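Local atomic coordinates of Lmo0325 protein (Listeria monocytogenes EGD-e, PDB entry 4RYK), a protein that probably binds DNA as a transcriptional regulator of the Rgg type, with an XRE-like helix-turn-helix domain followed by an all-helical C-terminal domain. Residues E27-F41 with L50-V62. Sequence-based numbering, arbitrary orientation.
Sequences EVYTGIISRSYAIGF and LSLFEEILKRIMV. With GLC (alpha-D-glucopyranose), chain B.
Arg59 reaches from helix 50-60 to the end of helix 25-29 and the turn after it, where carbonyls can be gripped from outside the helix. Its NH1 and NH2 both grip Thr30 O, at 2.9 and 3.0 Å, end-on and with the oxygen in the guanidinium plane. NH1 also makes weak bonds to Val28 O and Glu27 O. A bend at chi2 (-80°) turns the chain over Ile32, whose CD1 rests on one guanidinium face, 3.7 Å above its centre. Long and rich in N-H groups, arginine suits a place where several carbonyls converge.

Apolar packing supplies the rest. Ile56 is wedged among side chains of 27-41: its CD1 meets the edge of the Tyr29 ring, 3.8 Å from CE1, and also nears Phe41 CE2. Val28 CG1 sits over the centre of one Tyr29 face and Ala38 CB against the opposite face, holding the ring between them while its hydroxyl bonds Glu42. With chi1 at -64° setting CG1 beside the backbone N, Ile32 points CG2 between Leu52 CD2 and Ile56 CG1, both 3.9 Å away. Phe41 CZ approaches the edge of Phe53 at CD1 (4.1 Å), and Val28 CG2 meets Ile60 CG2. Ile14 of helix 10-20 also touches Tyr29 and Ile60, so the core continues onto that helix.

The 30-34 turn of the helix-turn-helix also meets the glucose of a bound glycan, whose fructose touches Ser34; glucose O6 accepts a bond from Gly31 N (2.8 Å). Gly31, with phi of 81°, takes a backbone shape that glycine adopts easily. Ser34 OG then caps helix 35-42 with a weak bond from Tyr37 N. Apolar contacts thus join the helices of the probable DNA-binding unit, while one cationic side chain, probably favoured by the partial negative charge of a helix end, ties the turn to helix 50-60.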
loop_
_atom_site.group_PDB
_atom_site.type_symbol
_atom_site.label_atom_id
_atom_site.label_comp_id
_atom_site.label_asym_id
_atom_site.label_seq_id
_atom_site.Cartn_x
_atom_site.Cartn_y
_atom_site.Cartn_z
ATOM N N GLU A 27 29.177 -4.561 12.700
ATOM C CA GLU A 27 27.900 -5.152 13.046
ATOM C C GLU A 27 26.945 -5.319 11.875
ATOM O O GLU A 27 26.058 -6.154 11.919
ATOM C CB GLU A 27 27.267 -4.419 14.216
ATOM C CG GLU A 27 26.545 -3.151 13.915
ATOM C CD GLU A 27 26.404 -2.308 15.192
ATOM O OE1 GLU A 27 25.628 -2.697 16.109
ATOM O OE2 GLU A 27 27.071 -1.258 15.278
ATOM N N VAL A 28 27.132 -4.572 10.801
ATOM C CA VAL A 28 26.248 -4.751 9.671
ATOM C C VAL A 28 26.648 -5.988 8.830
ATOM O O VAL A 28 25.792 -6.739 8.389
ATOM C CB VAL A 28 26.195 -3.498 8.804
ATOM C CG1 VAL A 28 25.593 -3.809 7.463
ATOM C CG2 VAL A 28 25.382 -2.421 9.488
ATOM N N TYR A 29 27.945 -6.203 8.630
ATOM C CA TYR A 29 28.411 -7.155 7.631
ATOM C C TYR A 29 28.918 -8.507 8.130
ATOM O O TYR A 29 28.981 -9.453 7.328
ATOM C CB TYR A 29 29.472 -6.506 6.744
ATOM C CG TYR A 29 28.927 -5.335 5.952
ATOM C CD1 TYR A 29 28.050 -5.536 4.885
ATOM C CD2 TYR A 29 29.235 -4.040 6.305
ATOM C CE1 TYR A 29 27.558 -4.481 4.165
ATOM C CE2 TYR A 29 28.749 -2.969 5.593
ATOM C CZ TYR A 29 27.901 -3.193 4.528
ATOM O OH TYR A 29 27.417 -2.106 3.853
ATOM N N THR A 30 29.228 -8.601 9.425
ATOM C CA THR A 30 29.826 -9.781 9.984
ATOM C C THR A 30 28.923 -10.981 9.800
ATOM O O THR A 30 27.735 -10.920 10.080
ATOM C CB THR A 30 30.114 -9.655 11.491
ATOM O OG1 THR A 30 30.985 -8.561 11.697
ATOM C CG2 THR A 30 30.858 -10.896 11.998
ATOM N N GLY A 31 29.513 -12.048 9.278
ATOM C CA GLY A 31 28.802 -13.273 8.953
ATOM C C GLY A 31 28.079 -13.184 7.617
ATOM O O GLY A 31 27.504 -14.165 7.163
ATOM N N ILE A 32 28.103 -12.033 6.947
ATOM C CA ILE A 32 27.425 -11.963 5.634
ATOM C C ILE A 32 28.483 -11.912 4.542
ATOM O O ILE A 32 28.536 -12.769 3.684
ATOM C CB ILE A 32 26.474 -10.743 5.551
ATOM C CG1 ILE A 32 25.336 -10.879 6.572
ATOM C CG2 ILE A 32 25.877 -10.585 4.159
ATOM C CD1 ILE A 32 24.605 -9.590 6.835
ATOM N N ILE A 33 29.348 -10.906 4.621
ATOM C CA ILE A 33 30.493 -10.786 3.737
ATOM C C ILE A 33 31.680 -10.236 4.513
ATOM O O ILE A 33 31.524 -9.610 5.558
ATOM C CB ILE A 33 30.227 -9.815 2.590
ATOM C CG1 ILE A 33 29.713 -8.446 3.130
ATOM C CG2 ILE A 33 29.247 -10.437 1.619
ATOM C CD1 ILE A 33 29.609 -7.352 2.090
ATOM N N SER A 34 32.851 -10.408 3.941
ATOM C CA SER A 34 34.065 -10.066 4.607
ATOM C C SER A 34 34.265 -8.577 4.627
ATOM O O SER A 34 33.631 -7.803 3.886
ATOM C CB SER A 34 35.236 -10.679 3.874
ATOM O OG SER A 34 35.325 -10.068 2.608
ATOM N N ARG A 35 35.196 -8.213 5.475
ATOM C CA ARG A 35 35.531 -6.853 5.700
ATOM C C ARG A 35 35.794 -6.118 4.411
ATOM O O ARG A 35 35.169 -5.117 4.128
ATOM C CB ARG A 35 36.756 -6.783 6.621
ATOM C CG ARG A 35 37.340 -5.380 6.838
ATOM C CD ARG A 35 36.520 -4.481 7.779
ATOM N NE ARG A 35 35.161 -4.994 8.040
ATOM C CZ ARG A 35 34.030 -4.601 7.433
ATOM N NH1 ARG A 35 34.049 -3.634 6.494
ATOM N NH2 ARG A 35 32.866 -5.202 7.767
ATOM N N SER A 36 36.714 -6.609 3.612
ATOM C CA SER A 36 37.103 -5.845 2.444
ATOM C C SER A 36 36.053 -5.907 1.365
ATOM O O SER A 36 35.919 -4.986 0.565
ATOM C CB SER A 36 38.422 -6.342 1.903
ATOM O OG SER A 36 38.359 -7.730 1.771
ATOM N N TYR A 37 35.293 -6.987 1.330
ATOM C CA TYR A 37 34.225 -7.043 0.378
ATOM C C TYR A 37 33.222 -5.934 0.733
ATOM O O TYR A 37 32.767 -5.203 -0.146
ATOM C CB TYR A 37 33.581 -8.427 0.315
ATOM C CG TYR A 37 32.834 -8.578 -0.970
ATOM C CD1 TYR A 37 33.474 -8.991 -2.157
ATOM C CD2 TYR A 37 31.496 -8.232 -1.038
ATOM C CE1 TYR A 37 32.763 -9.074 -3.368
ATOM C CE2 TYR A 37 30.789 -8.311 -2.224
ATOM C CZ TYR A 37 31.418 -8.732 -3.375
ATOM O OH TYR A 37 30.623 -8.785 -4.490
ATOM N N ALA A 38 32.955 -5.766 2.027
ATOM C CA ALA A 38 32.024 -4.745 2.495
ATOM C C ALA A 38 32.503 -3.315 2.135
ATOM O O ALA A 38 31.721 -2.469 1.699
ATOM C CB ALA A 38 31.831 -4.887 4.008
ATOM N N ILE A 39 33.787 -3.080 2.314
ATOM C CA ILE A 39 34.408 -1.817 1.935
ATOM C C ILE A 39 34.221 -1.548 0.459
ATOM O O ILE A 39 33.805 -0.471 0.079
ATOM C CB ILE A 39 35.912 -1.830 2.266
ATOM C CG1 ILE A 39 36.091 -1.664 3.792
ATOM C CG2 ILE A 39 36.639 -0.731 1.502
ATOM C CD1 ILE A 39 37.477 -1.983 4.333
ATOM N N GLY A 40 34.510 -2.531 -0.382
ATOM C CA GLY A 40 34.261 -2.397 -1.808
ATOM C C GLY A 40 32.810 -2.148 -2.168
ATOM O O GLY A 40 32.512 -1.257 -2.963
ATOM N N PHE A 41 31.909 -2.929 -1.585
ATOM C CA PHE A 41 30.465 -2.779 -1.831
ATOM C C PHE A 41 30.027 -1.367 -1.498
ATOM O O PHE A 41 29.283 -0.765 -2.255
ATOM C CB PHE A 41 29.713 -3.786 -0.956
ATOM C CG PHE A 41 28.231 -3.591 -0.882
ATOM C CD1 PHE A 41 27.429 -3.724 -2.018
ATOM C CD2 PHE A 41 27.617 -3.358 0.350
ATOM C CE1 PHE A 41 26.062 -3.577 -1.939
ATOM C CE2 PHE A 41 26.245 -3.208 0.432
ATOM C CZ PHE A 41 25.466 -3.314 -0.727
ATOM N N LEU A 50 21.542 -10.665 -4.676
ATOM C CA LEU A 50 20.283 -10.392 -4.022
ATOM C C LEU A 50 20.116 -11.108 -2.676
ATOM O O LEU A 50 19.586 -10.505 -1.732
ATOM C CB LEU A 50 19.106 -10.714 -4.946
ATOM C CG LEU A 50 17.704 -10.629 -4.364
ATOM C CD1 LEU A 50 17.384 -9.265 -3.776
ATOM C CD2 LEU A 50 16.725 -10.948 -5.491
ATOM N N SER A 51 20.573 -12.344 -2.545
ATOM C CA SER A 51 20.400 -13.021 -1.249
ATOM C C SER A 51 21.259 -12.384 -0.181
ATOM O O SER A 51 20.831 -12.299 0.948
ATOM C CB SER A 51 20.649 -14.535 -1.295
ATOM O OG SER A 51 21.675 -14.812 -2.180
ATOM N N LEU A 52 22.459 -11.935 -0.525
ATOM C CA LEU A 52 23.303 -11.292 0.462
ATOM C C LEU A 52 22.738 -9.943 0.804
ATOM O O LEU A 52 22.790 -9.503 1.961
ATOM C CB LEU A 52 24.711 -11.124 -0.061
ATOM C CG LEU A 52 25.409 -12.483 -0.173
ATOM C CD1 LEU A 52 26.712 -12.309 -0.909
ATOM C CD2 LEU A 52 25.656 -13.088 1.202
ATOM N N PHE A 53 22.188 -9.285 -0.210
ATOM C CA PHE A 53 21.603 -7.968 -0.026
ATOM C C PHE A 53 20.444 -7.987 0.966
ATOM O O PHE A 53 20.394 -7.125 1.828
ATOM C CB PHE A 53 21.168 -7.364 -1.352
ATOM C CG PHE A 53 20.774 -5.919 -1.267
ATOM C CD1 PHE A 53 21.737 -4.929 -1.028
ATOM C CD2 PHE A 53 19.465 -5.525 -1.479
ATOM C CE1 PHE A 53 21.389 -3.589 -0.973
ATOM C CE2 PHE A 53 19.118 -4.191 -1.395
ATOM C CZ PHE A 53 20.079 -3.219 -1.146
ATOM N N GLU A 54 19.564 -8.989 0.902
ATOM C CA GLU A 54 18.452 -9.123 1.852
ATOM C C GLU A 54 18.977 -9.237 3.281
ATOM O O GLU A 54 18.383 -8.692 4.213
ATOM C CB GLU A 54 17.583 -10.353 1.565
ATOM C CG GLU A 54 16.849 -10.387 0.232
ATOM C CD GLU A 54 15.676 -11.399 0.268
ATOM O OE1 GLU A 54 15.771 -12.524 -0.313
ATOM O OE2 GLU A 54 14.656 -11.100 0.921
ATOM N N GLU A 55 20.086 -9.946 3.475
ATOM C CA GLU A 55 20.624 -10.101 4.841
ATOM C C GLU A 55 21.165 -8.781 5.346
ATOM O O GLU A 55 21.010 -8.439 6.526
ATOM C CB GLU A 55 21.707 -11.171 4.879
ATOM C CG GLU A 55 21.184 -12.559 4.523
ATOM C CD GLU A 55 22.290 -13.569 4.332
ATOM O OE1 GLU A 55 23.316 -13.512 5.040
ATOM O OE2 GLU A 55 22.125 -14.456 3.468
ATOM N N ILE A 56 21.800 -8.023 4.462
ATOM C CA ILE A 56 22.352 -6.704 4.853
ATOM C C ILE A 56 21.222 -5.757 5.214
ATOM O O ILE A 56 21.270 -5.048 6.215
ATOM C CB ILE A 56 23.210 -6.123 3.713
ATOM C CG1 ILE A 56 24.503 -6.941 3.612
ATOM C CG2 ILE A 56 23.499 -4.664 3.972
ATOM C CD1 ILE A 56 25.212 -6.836 2.270
ATOM N N LEU A 57 20.172 -5.761 4.403
ATOM C CA LEU A 57 19.009 -4.913 4.691
ATOM C C LEU A 57 18.434 -5.179 6.049
ATOM O O LEU A 57 17.954 -4.261 6.744
ATOM C CB LEU A 57 17.927 -5.119 3.645
ATOM C CG LEU A 57 18.151 -4.424 2.308
ATOM C CD1 LEU A 57 16.968 -4.785 1.410
ATOM C CD2 LEU A 57 18.309 -2.923 2.430
ATOM N N LYS A 58 18.443 -6.447 6.445
ATOM C CA LYS A 58 17.950 -6.797 7.749
ATOM C C LYS A 58 18.821 -6.203 8.838
ATOM O O LYS A 58 18.339 -5.774 9.874
ATOM C CB LYS A 58 17.863 -8.325 7.921
ATOM C CG LYS A 58 16.533 -8.774 8.467
ATOM C CD LYS A 58 16.595 -10.142 9.175
ATOM C CE LYS A 58 16.794 -11.279 8.184
ATOM N NZ LYS A 58 15.760 -11.204 7.112
ATOM N N ARG A 59 20.101 -6.147 8.601
ATOM C CA ARG A 59 21.007 -5.590 9.603
ATOM C C ARG A 59 20.861 -4.073 9.799
ATOM O O ARG A 59 21.288 -3.527 10.836
ATOM C CB ARG A 59 22.440 -5.922 9.218
ATOM C CG ARG A 59 22.784 -7.394 9.295
ATOM C CD ARG A 59 23.078 -7.792 10.729
ATOM N NE ARG A 59 23.407 -9.190 10.770
ATOM C CZ ARG A 59 24.613 -9.681 10.576
ATOM N NH1 ARG A 59 25.648 -8.900 10.327
ATOM N NH2 ARG A 59 24.785 -10.983 10.629
ATOM N N ILE A 60 20.317 -3.369 8.811
ATOM C CA ILE A 60 20.105 -1.945 8.960
ATOM C C ILE A 60 18.629 -1.660 9.148
ATOM O O ILE A 60 18.259 -0.499 9.277
ATOM C CB ILE A 60 20.710 -1.106 7.814
ATOM C CG1 ILE A 60 20.152 -1.518 6.445
ATOM C CG2 ILE A 60 22.220 -1.249 7.749
ATOM C CD1 ILE A 60 20.262 -0.443 5.396
HETATM N N MSE A 61 17.792 -2.717 9.244
HETATM C CA MSE A 61 16.354 -2.566 9.489
HETATM C C MSE A 61 15.635 -1.727 8.454
HETATM O O MSE A 61 14.827 -0.829 8.778
HETATM C CB MSE A 61 16.165 -1.939 10.857
HETATM C CG MSE A 61 16.195 -3.046 11.891
HETATM SE SE MSE A 61 17.939 -2.820 12.701
HETATM C CE MSE A 61 17.305 -1.329 13.883
ATOM N N VAL A 62 15.927 -1.993 7.199
ATOM C CA VAL A 62 15.229 -1.335 6.126
ATOM C C VAL A 62 14.677 -2.405 5.187
ATOM O O VAL A 62 15.455 -3.088 4.588
ATOM C CB VAL A 62 16.176 -0.413 5.343
ATOM C CG1 VAL A 62 15.455 0.163 4.153
ATOM C CG2 VAL A 62 16.668 0.731 6.230
HETATM C C1 GLC B . 32.983 -14.505 4.792
HETATM C C2 GLC B . 31.894 -15.570 4.547
HETATM C C3 GLC B . 30.822 -15.495 5.614
HETATM C C4 GLC B . 31.605 -15.377 6.904
HETATM C C5 GLC B . 31.907 -13.873 6.925
HETATM C C6 GLC B . 32.696 -13.354 8.121
HETATM O O2 GLC B . 31.276 -15.413 3.269
HETATM O O3 GLC B . 29.938 -16.611 5.596
HETATM O O4 GLC B . 30.861 -15.917 8.003
HETATM O O5 GLC B . 32.605 -13.478 5.728
HETATM O O6 GLC B . 32.143 -12.051 8.363
#